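Local structure of bacterioferritin (Mycobacterium smegmatis str. MC2 155, 3BKN) at residues G36-L40 against A150-S155. The protein probably stores iron, oxidising ferrous iron with dioxygen at a di-nuclear centre and laying it down as ferric mineral inside a hollow 24-subunit shell. Sequence-based numbering, arbitrary orientation.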
# COMPACT_ATOMS: atom_id res chain seq x y z
N GLY A 36 21.54 26.15 -32.69
CA GLY A 36 20.40 25.26 -32.80
C GLY A 36 20.69 23.78 -32.69
O GLY A 36 19.77 22.97 -32.73
N PHE A 37 21.96 23.42 -32.57
CA PHE A 37 22.33 22.01 -32.42
C PHE A 37 22.23 21.63 -30.96
O PHE A 37 23.22 21.33 -30.30
CB PHE A 37 23.70 21.72 -32.95
CG PHE A 37 23.88 22.16 -34.32
CD1 PHE A 37 23.08 21.66 -35.32
CD2 PHE A 37 24.83 23.11 -34.63
CE1 PHE A 37 23.24 22.07 -36.64
CE2 PHE A 37 25.00 23.56 -35.95
CZ PHE A 37 24.21 23.02 -36.97
N THR A 38 21.02 21.62 -30.47
CA THR A 38 20.82 21.47 -29.06
C THR A 38 21.11 20.05 -28.62
O THR A 38 21.65 19.85 -27.51
CB THR A 38 19.40 21.81 -28.68
OG1 THR A 38 18.55 20.98 -29.46
CG2 THR A 38 19.09 23.31 -28.94
N GLU A 39 20.76 19.07 -29.44
CA GLU A 39 21.11 17.68 -29.06
C GLU A 39 22.65 17.46 -28.92
O GLU A 39 23.13 16.86 -27.93
CB GLU A 39 20.44 16.64 -29.98
CG GLU A 39 18.88 16.58 -29.91
CD GLU A 39 18.29 16.80 -28.51
OE1 GLU A 39 18.66 16.14 -27.51
OE2 GLU A 39 17.40 17.66 -28.41
N LEU A 40 23.40 17.95 -29.91
CA LEU A 40 24.82 17.89 -29.85
C LEU A 40 25.36 18.71 -28.65
O LEU A 40 26.33 18.32 -27.99
CB LEU A 40 25.39 18.37 -31.16
CG LEU A 40 26.90 18.46 -31.12
CD1 LEU A 40 27.56 17.08 -30.97
CD2 LEU A 40 27.39 19.19 -32.35
N ALA A 150 24.64 17.30 -39.42
CA ALA A 150 24.12 18.41 -38.66
C ALA A 150 22.63 18.19 -38.30
O ALA A 150 22.23 18.45 -37.14
CB ALA A 150 24.33 19.72 -39.46
N ALA A 151 21.82 17.73 -39.27
CA ALA A 151 20.41 17.37 -39.00
C ALA A 151 20.23 16.35 -37.85
O ALA A 151 19.18 16.28 -37.24
CB ALA A 151 19.70 16.87 -40.25
N GLN A 152 21.26 15.57 -37.52
CA GLN A 152 21.12 14.62 -36.43
C GLN A 152 21.47 15.27 -35.09
O GLN A 152 21.49 14.60 -34.04
CB GLN A 152 21.99 13.39 -36.64
CG GLN A 152 21.94 12.75 -38.02
CD GLN A 152 20.56 12.52 -38.52
OE1 GLN A 152 19.76 11.90 -37.84
NE2 GLN A 152 20.25 13.03 -39.73
N CYS A 153 21.76 16.56 -35.11
CA CYS A 153 22.19 17.25 -33.93
C CYS A 153 21.13 18.21 -33.43
O CYS A 153 21.34 18.89 -32.44
CB CYS A 153 23.46 18.01 -34.25
SG CYS A 153 24.81 16.95 -34.56
N VAL A 154 20.00 18.30 -34.14
CA VAL A 154 18.90 19.18 -33.76
C VAL A 154 17.76 18.31 -33.26
O VAL A 154 17.73 17.10 -33.53
CB VAL A 154 18.44 20.10 -34.93
CG1 VAL A 154 19.62 20.86 -35.49
CG2 VAL A 154 17.81 19.31 -36.05
N SER A 155 16.84 18.90 -32.52
CA SER A 155 15.68 18.15 -32.07
C SER A 155 14.52 18.20 -33.09
O SER A 155 14.59 18.90 -34.11
CB SER A 155 15.25 18.67 -30.73
OG SER A 155 14.97 20.04 -30.86
O HOH W 1 17.53 21.78 -31.87
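At one end of the ferritin four-helix bundle, the turn after helix 5-34 and the start of helix 38-64 meet the end of the short helix 146-151 and the chain after it, Cys153 and Phe37 burying the most surface. The carbonyl O of Cys153 points at the start of helix 38-64 and takes two weak hydrogen bonds from its first turn. Glu39 N gives one at 3.1 Å, badly bent at 120°, and Leu40 N a longer but straighter one at 3.4 Å and 162°. Gly36 ends helix 5-34 in a Schellman motif, and Phe37, next along, is both the centre of an inverse gamma turn and the N-cap position of helix 38-64. With CG anti to its carbonyl carbon (chi1 -54°), the Phe37 ring lies obliquely against 150-155: CD1 is 3.6 Å from Val154 CG1, and CE1 is 3.8 Å from Ala150 CB. Leu140 of a neighbouring subunit also packs on this ring. Cys153 CB touches both Leu40 CB, at 3.7 Å, and the Phe37 ring, while its SG runs alongside the leucine. The Glu39 chain bends at chi2, bringing CG near Val154 O and OE2 to 3.3 Å from Ser155 CB. One water ties the segments together, donating to Gly36 O at 2.7 Å, accepting from Ser155 N at 3.0 Å and hydrogen-bonding Thr38 OG1. Val154 O accepts a hydrogen bond from Arg156 of another neighbouring subunit.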